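Local coordinates for protein EmGH1 (Erythrobacter marinus, PDB 5Z87) that probably hydrolyses beta-glucosidic bonds as a family 3 glycoside hydrolase, and binds magnesium and, in this crystal, dithiothreitol, at residues M257-L262 against G751-D756; V440-A445 against Q481-T486; D316-H321 against N349-M354; G122-V127 against G384-P389. One frame throughout, in Å; residues are numbered along the deposited sequence.

Contact 1: residues M257-L262 against G751-D756; sequences MQNVVL and GYRDAD. With EDO (1,2-ethanediol), chain K.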
loop_
_atom_site.group_PDB
_atom_site.type_symbol
_atom_site.label_atom_id
_atom_site.label_comp_id
_atom_site.label_asym_id
_atom_site.label_seq_id
_atom_site.Cartn_x
_atom_site.Cartn_y
_atom_site.Cartn_z
ATOM N N MET A 257 6.230 -4.691 -12.449
ATOM C CA MET A 257 5.772 -6.023 -12.842
ATOM C C MET A 257 6.877 -6.818 -13.538
ATOM O O MET A 257 7.077 -8.004 -13.252
ATOM C CB MET A 257 4.545 -5.899 -13.742
ATOM C CG MET A 257 4.071 -7.215 -14.309
ATOM S SD MET A 257 3.301 -8.321 -13.108
ATOM C CE MET A 257 1.748 -7.511 -12.796
ATOM N N GLN A 258 7.648 -6.162 -14.408
ATOM C CA GLN A 258 8.705 -6.838 -15.148
ATOM C C GLN A 258 9.888 -7.227 -14.265
ATOM O O GLN A 258 10.537 -8.248 -14.523
ATOM C CB GLN A 258 9.189 -5.945 -16.301
ATOM C CG GLN A 258 8.271 -5.970 -17.535
ATOM C CD GLN A 258 8.339 -7.303 -18.282
ATOM O OE1 GLN A 258 9.331 -8.016 -18.197
ATOM N NE2 GLN A 258 7.286 -7.636 -19.012
ATOM N N ASN A 259 10.195 -6.440 -13.230
ATOM C CA ASN A 259 11.413 -6.666 -12.459
ATOM C C ASN A 259 11.184 -7.184 -11.046
ATOM O O ASN A 259 12.155 -7.614 -10.411
ATOM C CB ASN A 259 12.244 -5.376 -12.395
ATOM C CG ASN A 259 12.620 -4.873 -13.776
ATOM O OD1 ASN A 259 13.652 -5.244 -14.309
ATOM N ND2 ASN A 259 11.778 -4.019 -14.356
ATOM N N VAL A 260 9.953 -7.148 -10.529
ATOM C CA VAL A 260 9.635 -7.694 -9.205
ATOM C C VAL A 260 8.824 -8.973 -9.321
ATOM O O VAL A 260 9.239 -10.029 -8.847
ATOM C CB VAL A 260 8.894 -6.660 -8.324
ATOM C CG1 VAL A 260 8.509 -7.289 -6.997
ATOM C CG2 VAL A 260 9.731 -5.419 -8.101
ATOM N N VAL A 261 7.653 -8.892 -9.942
ATOM C CA VAL A 261 6.640 -9.930 -9.811
ATOM C C VAL A 261 6.885 -11.067 -10.801
ATOM O O VAL A 261 6.826 -12.247 -10.437
ATOM C CB VAL A 261 5.245 -9.298 -9.990
ATOM C CG1 VAL A 261 4.163 -10.348 -9.945
ATOM C CG2 VAL A 261 5.012 -8.216 -8.919
ATOM N N LEU A 262 7.165 -10.732 -12.058
ATOM C CA LEU A 262 7.313 -11.678 -13.166
ATOM C C LEU A 262 8.585 -12.529 -13.192
ATOM O O LEU A 262 8.532 -13.631 -13.747
ATOM C CB LEU A 262 7.226 -10.930 -14.501
ATOM C CG LEU A 262 5.856 -10.349 -14.854
ATOM C CD1 LEU A 262 5.913 -9.687 -16.221
ATOM C CD2 LEU A 262 4.771 -11.426 -14.804
ATOM N N GLY A 751 21.332 -4.904 -15.611
ATOM C CA GLY A 751 20.321 -4.109 -16.260
ATOM C C GLY A 751 18.958 -4.335 -15.642
ATOM O O GLY A 751 18.809 -4.977 -14.603
ATOM N N TYR A 752 17.942 -3.787 -16.301
ATOM C CA TYR A 752 16.570 -3.968 -15.854
ATOM C C TYR A 752 15.683 -3.958 -17.083
ATOM O O TYR A 752 16.078 -3.469 -18.142
ATOM C CB TYR A 752 16.155 -2.884 -14.848
ATOM C CG TYR A 752 15.815 -1.555 -15.479
ATOM C CD1 TYR A 752 16.807 -0.672 -15.880
ATOM C CD2 TYR A 752 14.496 -1.187 -15.671
ATOM C CE1 TYR A 752 16.480 0.550 -16.473
ATOM C CE2 TYR A 752 14.161 0.024 -16.246
ATOM C CZ TYR A 752 15.146 0.887 -16.642
ATOM O OH TYR A 752 14.773 2.084 -17.220
ATOM N N ARG A 753 14.478 -4.502 -16.933
ATOM C CA ARG A 753 13.539 -4.629 -18.041
ATOM C C ARG A 753 12.611 -3.427 -18.096
ATOM O O ARG A 753 12.100 -2.989 -17.060
ATOM C CB ARG A 753 12.735 -5.917 -17.898
ATOM C CG ARG A 753 13.616 -7.154 -17.972
ATOM C CD ARG A 753 12.805 -8.406 -18.283
ATOM N NE ARG A 753 13.689 -9.557 -18.321
ATOM C CZ ARG A 753 14.266 -10.014 -19.430
ATOM N NH1 ARG A 753 14.027 -9.431 -20.599
ATOM N NH2 ARG A 753 15.084 -11.053 -19.369
ATOM N N ASP A 754 12.403 -2.884 -19.300
ATOM C CA ASP A 754 11.492 -1.754 -19.461
ATOM C C ASP A 754 10.045 -2.247 -19.424
ATOM O O ASP A 754 9.770 -3.433 -19.207
ATOM C CB ASP A 754 11.817 -0.968 -20.735
ATOM C CG ASP A 754 11.492 -1.728 -22.039
ATOM O OD1 ASP A 754 10.642 -2.652 -22.073
ATOM O OD2 ASP A 754 12.095 -1.356 -23.069
ATOM N N ALA A 755 9.092 -1.341 -19.664
ATOM C CA ALA A 755 7.685 -1.706 -19.525
ATOM C C ALA A 755 7.260 -2.771 -20.528
ATOM O O ALA A 755 6.239 -3.434 -20.311
ATOM C CB ALA A 755 6.798 -0.463 -19.657
ATOM N N ASP A 756 8.030 -2.970 -21.602
ATOM C CA ASP A 756 7.737 -3.991 -22.606
ATOM C C ASP A 756 8.478 -5.304 -22.374
ATOM O O ASP A 756 8.249 -6.262 -23.118
ATOM C CB ASP A 756 8.071 -3.466 -24.004
ATOM C CG ASP A 756 7.367 -2.163 -24.316
ATOM O OD1 ASP A 756 6.180 -2.028 -23.942
ATOM O OD2 ASP A 756 8.004 -1.273 -24.928
HETATM C C1 EDO K . 10.480 -9.700 -23.738
HETATM O O1 EDO K . 10.239 -8.367 -24.205
HETATM C C2 EDO K . 11.477 -10.361 -24.686
HETATM O O2 EDO K . 12.815 -10.196 -24.195
HETATM O O HOH W 1 5.184 -5.898 -20.364
#

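Contact 2: residues V440-A445 against Q481-T486; sequences VGPNAA and QGCAIT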
loop_
_atom_site.group_PDB
_atom_site.type_symbol
_atom_site.label_atom_id
_atom_site.label_comp_id
_atom_site.label_asym_id
_atom_site.label_seq_id
_atom_site.Cartn_x
_atom_site.Cartn_y
_atom_site.Cartn_z
ATOM N N VAL A 440 6.554 -25.195 27.190
ATOM C CA VAL A 440 5.306 -24.483 27.447
ATOM C C VAL A 440 4.939 -23.608 26.254
ATOM O O VAL A 440 5.809 -23.040 25.586
ATOM C CB VAL A 440 5.430 -23.634 28.731
ATOM C CG1 VAL A 440 6.731 -22.861 28.698
ATOM C CG2 VAL A 440 4.259 -22.673 28.877
ATOM N N GLY A 441 3.629 -23.485 26.005
ATOM C CA GLY A 441 3.118 -22.588 24.992
ATOM C C GLY A 441 2.080 -23.215 24.078
ATOM O O GLY A 441 1.952 -24.442 23.979
ATOM N N PRO A 442 1.317 -22.374 23.378
ATOM C CA PRO A 442 0.244 -22.904 22.520
ATOM C C PRO A 442 0.744 -23.800 21.396
ATOM O O PRO A 442 -0.023 -24.641 20.915
ATOM C CB PRO A 442 -0.432 -21.639 21.980
ATOM C CG PRO A 442 0.632 -20.579 22.057
ATOM C CD PRO A 442 1.422 -20.907 23.299
ATOM N N ASN A 443 2.008 -23.694 20.990
ATOM C CA ASN A 443 2.521 -24.511 19.899
ATOM C C ASN A 443 3.544 -25.544 20.357
ATOM O O ASN A 443 4.410 -25.947 19.576
ATOM C CB ASN A 443 3.109 -23.622 18.807
ATOM C CG ASN A 443 2.049 -22.785 18.134
ATOM O OD1 ASN A 443 0.854 -23.094 18.235
ATOM N ND2 ASN A 443 2.465 -21.700 17.477
ATOM N N ALA A 444 3.452 -26.000 21.608
ATOM C CA ALA A 444 4.418 -26.981 22.099
ATOM C C ALA A 444 3.970 -28.411 21.821
ATOM O O ALA A 444 4.725 -29.197 21.236
ATOM C CB ALA A 444 4.663 -26.795 23.604
ATOM N N ALA A 445 2.748 -28.751 22.230
ATOM C CA ALA A 445 2.256 -30.123 22.198
ATOM C C ALA A 445 1.593 -30.492 20.881
ATOM O O ALA A 445 1.463 -31.679 20.574
ATOM C CB ALA A 445 1.258 -30.342 23.340
ATOM N N GLN A 481 0.449 -26.008 29.086
ATOM C CA GLN A 481 -0.197 -25.320 27.971
ATOM C C GLN A 481 0.308 -23.878 27.842
ATOM O O GLN A 481 0.652 -23.420 26.743
ATOM C CB GLN A 481 -1.716 -25.362 28.160
ATOM C CG GLN A 481 -2.522 -24.648 27.088
ATOM C CD GLN A 481 -2.441 -25.328 25.733
ATOM O OE1 GLN A 481 -2.134 -26.521 25.630
ATOM N NE2 GLN A 481 -2.712 -24.565 24.681
ATOM N N GLY A 482 0.384 -23.156 28.961
ATOM C CA GLY A 482 0.815 -21.770 28.941
ATOM C C GLY A 482 -0.333 -20.843 28.600
ATOM O O GLY A 482 -0.832 -20.120 29.466
ATOM N N CYS A 483 -0.755 -20.860 27.333
ATOM C CA CYS A 483 -1.970 -20.189 26.884
ATOM C C CYS A 483 -2.400 -20.816 25.565
ATOM O O CYS A 483 -1.637 -21.542 24.920
ATOM C CB CYS A 483 -1.769 -18.678 26.721
ATOM S SG CYS A 483 -0.668 -18.230 25.332
ATOM N N ALA A 484 -3.639 -20.533 25.180
ATOM C CA ALA A 484 -4.190 -20.949 23.901
ATOM C C ALA A 484 -4.262 -19.749 22.967
ATOM O O ALA A 484 -4.495 -18.618 23.403
ATOM C CB ALA A 484 -5.588 -21.563 24.066
ATOM N N ILE A 485 -4.049 -20.004 21.673
ATOM C CA ILE A 485 -4.231 -18.987 20.640
ATOM C C ILE A 485 -5.690 -19.008 20.204
ATOM O O ILE A 485 -6.411 -18.004 20.303
ATOM C CB ILE A 485 -3.279 -19.225 19.453
ATOM C CG1 ILE A 485 -1.827 -18.973 19.879
ATOM C CG2 ILE A 485 -3.675 -18.367 18.255
ATOM C CD1 ILE A 485 -0.793 -19.421 18.868
ATOM N N THR A 486 -6.141 -20.165 19.748
ATOM C CA THR A 486 -7.522 -20.358 19.342
ATOM C C THR A 486 -8.208 -21.310 20.311
ATOM O O THR A 486 -7.585 -22.229 20.848
ATOM C CB THR A 486 -7.585 -20.889 17.911
ATOM O OG1 THR A 486 -6.498 -21.801 17.698
ATOM C CG2 THR A 486 -7.449 -19.727 16.940
HETATM O O HOH W 2 -2.345 -24.985 21.898
#

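Contact 3: residues D316-H321 against N349-M354; sequences DVRRIH and NGVYLM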
loop_
_atom_site.group_PDB
_atom_site.type_symbol
_atom_site.label_atom_id
_atom_site.label_comp_id
_atom_site.label_asym_id
_atom_site.label_seq_id
_atom_site.Cartn_x
_atom_site.Cartn_y
_atom_site.Cartn_z
ATOM N N ASP A 316 -12.652 -18.916 -10.897
ATOM C CA ASP A 316 -12.324 -17.521 -11.148
ATOM C C ASP A 316 -12.755 -17.018 -12.521
ATOM O O ASP A 316 -12.756 -15.799 -12.728
ATOM C CB ASP A 316 -10.825 -17.288 -10.977
ATOM C CG ASP A 316 -10.453 -16.879 -9.559
ATOM O OD1 ASP A 316 -11.344 -16.474 -8.774
ATOM O OD2 ASP A 316 -9.253 -16.970 -9.231
ATOM N N VAL A 317 -13.112 -17.900 -13.465
ATOM C CA VAL A 317 -13.628 -17.420 -14.747
ATOM C C VAL A 317 -15.013 -16.820 -14.553
ATOM O O VAL A 317 -15.278 -15.690 -14.975
ATOM C CB VAL A 317 -13.639 -18.537 -15.815
ATOM C CG1 VAL A 317 -14.070 -17.958 -17.152
ATOM C CG2 VAL A 317 -12.257 -19.150 -15.989
ATOM N N ARG A 318 -15.907 -17.557 -13.884
ATOM C CA ARG A 318 -17.211 -17.009 -13.522
ATOM C C ARG A 318 -17.087 -15.690 -12.757
ATOM O O ARG A 318 -17.908 -14.785 -12.926
ATOM C CB ARG A 318 -17.987 -18.023 -12.678
ATOM C CG ARG A 318 -19.410 -17.574 -12.378
ATOM C CD ARG A 318 -20.060 -18.421 -11.301
ATOM N NE ARG A 318 -19.591 -19.798 -11.377
ATOM C CZ ARG A 318 -20.183 -20.747 -12.094
ATOM N NH1 ARG A 318 -21.282 -20.477 -12.790
ATOM N NH2 ARG A 318 -19.679 -21.965 -12.100
ATOM N N ARG A 319 -16.066 -15.563 -11.906
ATOM C CA ARG A 319 -15.960 -14.386 -11.054
ATOM C C ARG A 319 -15.520 -13.141 -11.807
ATOM O O ARG A 319 -15.613 -12.048 -11.241
ATOM C CB ARG A 319 -15.002 -14.655 -9.903
ATOM C CG ARG A 319 -15.577 -15.566 -8.838
ATOM C CD ARG A 319 -14.488 -16.025 -7.925
ATOM N NE ARG A 319 -14.913 -17.135 -7.094
ATOM C CZ ARG A 319 -14.072 -17.835 -6.344
ATOM N NH1 ARG A 319 -12.783 -17.517 -6.339
ATOM N NH2 ARG A 319 -14.512 -18.848 -5.607
ATOM N N ILE A 320 -15.039 -13.279 -13.050
ATOM C CA ILE A 320 -14.891 -12.121 -13.924
ATOM C C ILE A 320 -16.187 -11.334 -13.957
ATOM O O ILE A 320 -16.190 -10.097 -14.009
ATOM C CB ILE A 320 -14.487 -12.556 -15.343
ATOM C CG1 ILE A 320 -13.152 -13.303 -15.349
ATOM C CG2 ILE A 320 -14.425 -11.348 -16.290
ATOM C CD1 ILE A 320 -12.918 -13.993 -16.709
ATOM N N HIS A 321 -17.309 -12.049 -13.939
ATOM C CA HIS A 321 -18.635 -11.466 -13.893
ATOM C C HIS A 321 -19.101 -11.245 -12.460
ATOM O O HIS A 321 -19.442 -10.118 -12.087
ATOM C CB HIS A 321 -19.635 -12.367 -14.625
ATOM C CG HIS A 321 -21.063 -12.048 -14.312
ATOM N ND1 HIS A 321 -21.651 -10.849 -14.661
ATOM C CD2 HIS A 321 -22.010 -12.754 -13.648
ATOM C CE1 HIS A 321 -22.905 -10.838 -14.241
ATOM N NE2 HIS A 321 -23.146 -11.978 -13.618
ATOM N N ASN A 349 -19.361 -27.181 -12.240
ATOM C CA ASN A 349 -20.406 -26.590 -13.065
ATOM C C ASN A 349 -19.936 -25.260 -13.652
ATOM O O ASN A 349 -20.579 -24.221 -13.503
ATOM C CB ASN A 349 -21.686 -26.417 -12.244
ATOM C CG ASN A 349 -22.865 -26.000 -13.084
ATOM O OD1 ASN A 349 -22.964 -26.362 -14.249
ATOM N ND2 ASN A 349 -23.769 -25.224 -12.497
ATOM N N GLY A 350 -18.776 -25.292 -14.292
ATOM C CA GLY A 350 -18.120 -24.072 -14.717
ATOM C C GLY A 350 -18.816 -23.379 -15.875
ATOM O O GLY A 350 -19.701 -23.916 -16.547
ATOM N N VAL A 351 -18.396 -22.137 -16.119
ATOM C CA VAL A 351 -18.952 -21.406 -17.247
ATOM C C VAL A 351 -18.403 -21.937 -18.571
ATOM O O VAL A 351 -19.034 -21.741 -19.618
ATOM C CB VAL A 351 -18.721 -19.882 -17.099
ATOM C CG1 VAL A 351 -19.357 -19.369 -15.817
ATOM C CG2 VAL A 351 -17.232 -19.528 -17.152
ATOM N N TYR A 352 -17.257 -22.632 -18.556
ATOM C CA TYR A 352 -16.772 -23.223 -19.800
ATOM C C TYR A 352 -17.689 -24.318 -20.334
ATOM O O TYR A 352 -17.528 -24.718 -21.488
ATOM C CB TYR A 352 -15.368 -23.797 -19.632
ATOM C CG TYR A 352 -14.267 -22.800 -19.881
ATOM C CD1 TYR A 352 -14.531 -21.431 -19.897
ATOM C CD2 TYR A 352 -12.958 -23.224 -20.085
ATOM C CE1 TYR A 352 -13.506 -20.495 -20.127
ATOM C CE2 TYR A 352 -11.921 -22.300 -20.311
ATOM C CZ TYR A 352 -12.210 -20.939 -20.333
ATOM O OH TYR A 352 -11.198 -20.039 -20.551
ATOM N N LEU A 353 -18.641 -24.806 -19.535
ATOM C CA LEU A 353 -19.615 -25.753 -20.055
ATOM C C LEU A 353 -20.493 -25.120 -21.131
ATOM O O LEU A 353 -21.097 -25.845 -21.928
ATOM C CB LEU A 353 -20.473 -26.314 -18.920
ATOM C CG LEU A 353 -19.897 -27.497 -18.114
ATOM C CD1 LEU A 353 -18.518 -27.219 -17.564
ATOM C CD2 LEU A 353 -20.813 -27.915 -16.970
ATOM N N MET A 354 -20.555 -23.788 -21.191
ATOM C CA MET A 354 -21.301 -23.081 -22.227
ATOM C C MET A 354 -20.531 -22.956 -23.537
ATOM O O MET A 354 -21.113 -22.513 -24.530
ATOM C CB MET A 354 -21.685 -21.667 -21.754
ATOM C CG MET A 354 -22.572 -21.613 -20.516
ATOM S SD MET A 354 -22.775 -19.918 -19.895
ATOM C CE MET A 354 -23.632 -20.236 -18.353
#

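Contact 4: residues G122-V127 against G384-P389; sequences GIPAFV and GLFDMP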
loop_
_atom_site.group_PDB
_atom_site.type_symbol
_atom_site.label_atom_id
_atom_site.label_comp_id
_atom_site.label_asym_id
_atom_site.label_seq_id
_atom_site.Cartn_x
_atom_site.Cartn_y
_atom_site.Cartn_z
ATOM N N GLY A 122 -9.582 -42.552 -25.822
ATOM C CA GLY A 122 -8.967 -42.991 -24.580
ATOM C C GLY A 122 -8.173 -41.933 -23.840
ATOM O O GLY A 122 -7.208 -42.271 -23.141
ATOM N N ILE A 123 -8.550 -40.661 -23.969
ATOM C CA ILE A 123 -7.848 -39.578 -23.279
ATOM C C ILE A 123 -8.096 -39.700 -21.778
ATOM O O ILE A 123 -9.254 -39.642 -21.336
ATOM C CB ILE A 123 -8.287 -38.203 -23.808
ATOM C CG1 ILE A 123 -8.175 -38.160 -25.341
ATOM C CG2 ILE A 123 -7.471 -37.069 -23.131
ATOM C CD1 ILE A 123 -8.854 -36.944 -26.008
ATOM N N PRO A 124 -7.066 -39.899 -20.964
ATOM C CA PRO A 124 -7.255 -39.885 -19.510
ATOM C C PRO A 124 -7.380 -38.453 -18.995
ATOM O O PRO A 124 -7.099 -37.477 -19.692
ATOM C CB PRO A 124 -5.987 -40.571 -18.970
ATOM C CG PRO A 124 -5.198 -41.014 -20.206
ATOM C CD PRO A 124 -5.653 -40.117 -21.318
ATOM N N ALA A 125 -7.829 -38.346 -17.751
ATOM C CA ALA A 125 -7.902 -37.059 -17.072
ATOM C C ALA A 125 -6.543 -36.653 -16.508
ATOM O O ALA A 125 -5.743 -37.498 -16.100
ATOM C CB ALA A 125 -8.929 -37.122 -15.943
ATOM N N PHE A 126 -6.269 -35.344 -16.513
ATOM C CA PHE A 126 -5.303 -34.813 -15.556
ATOM C C PHE A 126 -5.885 -35.002 -14.161
ATOM O O PHE A 126 -7.086 -34.824 -13.947
ATOM C CB PHE A 126 -5.008 -33.324 -15.806
ATOM C CG PHE A 126 -3.755 -33.074 -16.620
ATOM C CD1 PHE A 126 -2.538 -33.625 -16.249
ATOM C CD2 PHE A 126 -3.801 -32.296 -17.767
ATOM C CE1 PHE A 126 -1.389 -33.401 -17.010
ATOM C CE2 PHE A 126 -2.646 -32.065 -18.533
ATOM C CZ PHE A 126 -1.448 -32.617 -18.151
ATOM N N VAL A 127 -5.047 -35.420 -13.225
ATOM C CA VAL A 127 -5.443 -35.597 -11.834
ATOM C C VAL A 127 -4.611 -34.598 -11.044
ATOM O O VAL A 127 -3.418 -34.828 -10.808
ATOM C CB VAL A 127 -5.224 -37.033 -11.340
ATOM C CG1 VAL A 127 -5.620 -37.168 -9.868
ATOM C CG2 VAL A 127 -6.016 -38.008 -12.201
ATOM N N GLY A 384 2.826 -38.217 -20.260
ATOM C CA GLY A 384 2.732 -39.653 -20.435
ATOM C C GLY A 384 1.384 -40.265 -20.145
ATOM O O GLY A 384 1.306 -41.489 -19.999
ATOM N N LEU A 385 0.314 -39.463 -20.055
ATOM C CA LEU A 385 -0.986 -40.033 -19.694
ATOM C C LEU A 385 -1.420 -41.102 -20.685
ATOM O O LEU A 385 -2.128 -42.041 -20.308
ATOM C CB LEU A 385 -2.079 -38.960 -19.618
ATOM C CG LEU A 385 -1.910 -37.684 -18.778
ATOM C CD1 LEU A 385 -3.263 -37.227 -18.286
ATOM C CD2 LEU A 385 -0.957 -37.873 -17.626
ATOM N N PHE A 386 -1.010 -40.979 -21.948
ATOM C CA PHE A 386 -1.456 -41.906 -22.978
ATOM C C PHE A 386 -0.657 -43.202 -22.976
ATOM O O PHE A 386 -1.162 -44.227 -23.441
ATOM C CB PHE A 386 -1.349 -41.257 -24.365
ATOM C CG PHE A 386 -2.351 -40.142 -24.616
ATOM C CD1 PHE A 386 -2.079 -38.828 -24.230
ATOM C CD2 PHE A 386 -3.539 -40.398 -25.283
ATOM C CE1 PHE A 386 -2.987 -37.799 -24.511
ATOM C CE2 PHE A 386 -4.455 -39.373 -25.554
ATOM C CZ PHE A 386 -4.182 -38.076 -25.163
ATOM N N ASP A 387 0.560 -43.180 -22.441
ATOM C CA ASP A 387 1.521 -44.259 -22.612
ATOM C C ASP A 387 1.833 -45.008 -21.319
ATOM O O ASP A 387 2.736 -45.855 -21.317
ATOM C CB ASP A 387 2.810 -43.687 -23.212
ATOM C CG ASP A 387 2.547 -42.806 -24.440
ATOM O OD1 ASP A 387 1.698 -43.186 -25.281
ATOM O OD2 ASP A 387 3.188 -41.739 -24.564
ATOM N N MET A 388 1.107 -44.742 -20.235
ATOM C CA MET A 388 1.484 -45.206 -18.908
ATOM C C MET A 388 0.275 -45.726 -18.145
ATOM O O MET A 388 -0.867 -45.350 -18.439
ATOM C CB MET A 388 2.149 -44.081 -18.095
ATOM C CG MET A 388 3.507 -43.654 -18.631
ATOM S SD MET A 388 4.644 -45.057 -18.867
ATOM C CE MET A 388 5.119 -45.443 -17.173
ATOM N N PRO A 389 0.495 -46.597 -17.161
ATOM C CA PRO A 389 -0.547 -46.891 -16.170
ATOM C C PRO A 389 -0.986 -45.643 -15.406
ATOM O O PRO A 389 -0.254 -44.661 -15.277
ATOM C CB PRO A 389 0.131 -47.900 -15.232
ATOM C CG PRO A 389 1.193 -48.521 -16.057
ATOM C CD PRO A 389 1.678 -47.461 -16.994
#

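Contact 1: residues M257-L262 against G751-D756
Asn-259 lays the flat end of its side chain against the backbone of Arg-753, its amide C=O and N-H pairing with the N-H and C=O of that one residue, and so joins helix 254-261 to the small antiparallel hairpin (752-753 with 759-760) of the fibronectin type III-like domain. Two nearly straight bonds make the joint. Arg-753 N donates to Asn-259 OD1 at 2.8 Å, and Asn-259 ND2 donates to Arg-753 O at 2.9 Å. Both acceptors are met on a lone pair, and the second partner lies within 3° of the amide plane, so the pair fixes the rotation of the amide. Chi1 (-59°) sets CG of Asn-259 beside the backbone N, and ND2 is shared between Val-255 O, one turn back in its own helix, and Arg-753 O.

Gln-258 comes in beside it, and its side chain crosses that of Arg-753 at about a right angle. Gln-258 OE1 rests 3.5 Å from Arg-753 CD, while Gln-258 CG lies 3.4 Å from Asp-754 O. The guanidinium of Arg-753 belongs to another partner, Gly-757 O, through NH1. The Tyr-752 ring turns its edge to Asn-259 ND2, and its OH bonds to Ser-717. The Tyr-752 side chain stands about 5 Å from the side chain of the magnesium ligand Asp-713.

Within the hairpin turn, Asp-754 OD1 accepts from Asp-756 N, forming an Asx turn. A water closes the far end of the interface: it accepts from Gln-258 NE2 at 3.0 Å and donates to Ala-755 O at 2.7 Å.

Contact 2: residues V440-A445 against Q481-T486
Val-440 ends strand 436-440 with its CG2 branch, anti to the backbone N, lying 3.6 Å from the CA of Gly-482, a residue that offers only backbone here. The two segments are the loops that leave neighbouring parallel strands, 436-440 and 476-480, at the margin of the mixed sheet in the family 3 C-terminal domain.

Next in line, Gly-441 N points to Gln-481 O at 3.1 Å, but the bond is bent (122°) and weak. The same oxygen takes a second weak bond from Cys-483 N, so it is shared between the two loops.

Pro-442 then carries the centre of the contact with its ring. Pro-442 CB lies 3.2 Å from Cys-483 O, and Pro-442 CD is 4.0 Å from Cys-483 SG. Pro-442 CG meets Ile-485 CG1 at 3.7 Å. The ring and the isoleucine side chain cross at about a right angle, and both CG1 and CD1 of Ile-485 bear on CB and CG of the proline. Chi1 of Ile-485 (-68°) sets CG1 beside its own backbone N. Gln-561 of helix 561-569 touches Pro-442, Cys-483 and Ile-485 alike.

Asn-443 adds a grazing touch, its OD1 4.1 Å from Ile-485 CD1, while its ND2 is held by Gly-534 O.

Gln-481 spends its OE1 on Gly-491 N; its NE2 bonds weakly to Cys-483 O and donates to a water lying between it and Pro-442 O. With one weak direct bond across the contact, apolar packing of Pro-442 with Cys-483 and Ile-485, supplemented by that water, appears to hold these buried loops together.

Contact 3: residues D316-H321 against N349-M354
Arg-318 reaches across to the backbone of Asn-349, and its NH2 donates to Asn-349 O at 2.8 Å in a nearly straight bond (167°). The oxygen lies within 1° of the guanidinium plane, at the edge of the group, yet the donor itself stands well above the plane of the Asn-349 carbonyl. Two acids share the rest of the cation: NH1 forms a salt bridge with Glu-330 and NE another with Asp-315. Three partners thus fix the rotation of the guanidinium, and the two nearby carboxylates would be expected to stabilise its positive charge.

Beside this bond the contact is apolar. Val-351 places CG1 over one face of the guanidinium, offset toward the rim, and the same methyl lies 3.7 Å from Arg-318 CB. Its other methyl, CG2, sits between the backbone N and the carbonyl carbon and touches Val-317 CG1 at 3.5 Å. Val-317 CG1, anti to its backbone N (chi1 -175°), also approaches Tyr-352 CE1 at 4.0 Å, the two side chains crossing at about a right angle. The phenol OH of Tyr-352 is bonded to Val-342 O, and both oxygens of Glu-345 take backbone N-H groups where the 3-10 turn begins, at Val-351 and Tyr-352. Helix 330-340 packs against Val-351 and Tyr-352 as well.

On the other flank, Asp-316 binds Arg-319 in a salt bridge, and its OD2 is hydrogen-bonded to ND1 of His-281, a residue of the dithiothreitol pocket. The contact joins the segments after strands 309-311 and 345-346, with helix 330-340 between those strands in the chain, consistent with the alternating strands and helices of the barrel-type N-terminal domain.

Contact 4: residues G122-V127 against G384-P389
Leu-385 and Phe-386 both set CG beside the backbone N, anti to the carbonyl carbon (chi1 -52° and -70°), and from these positions their side chains meet Ile-123, Pro-124 and Phe-126. Leu-385 serves the inner part. Leu-385 CB lies 3.8 Å from Pro-124 CG, and Leu-385 CD1 comes to 3.3 Å from Ala-125 O. The same methyl sits over one face of the Phe-126 ring, offset toward the rim, with 4.2 Å between Leu-385 CD1 and Phe-126 CD1.

Phe-386 meets Ile-123 and the CD of the same proline. It runs side by side with Ile-123, pointing the same way, and Phe-386 CE2 touches Ile-123 CG1 at 3.9 Å, while Pro-124 CD stands over one face of its ring. Leu-385 O approaches Pro-124 CG to 3.2 Å. No hydrogen bond links the segments directly, but Lys-380 NZ, on the helix just before, bonds to Pro-124 O.

Gly-384 closes helix 366-382 with a Schellman motif, and the chain then turns these apolar groups onto the run leading into, and the first residue of, strand 126-129. Packing of a helix end against the entrance to a parallel strand is in keeping with the barrel-type N-terminal domain of this family.

From the N terminus the chain first passes 122-127, which waits for 384-389 to close contact 4. Inside that loop, contact 3 closes a short one of its own between 316-321 and 349-354. Segment 257-262 also falls there, but its partner 751-756 comes far later, so contacts 1 and 4 cross. Contact 2 opens after contact 4 has closed and, like contact 3, is nested within the long loop of contact 1. Contacts 3 and 4 lie at the barrel-type N-terminal domain, contact 2 joins loops of the C-terminal domain, and contact 1 ties the first domain to the fibronectin-like one. Contacts 1 and 2 lie on opposite sides of the chain's centre, their own centres 44 Å apart.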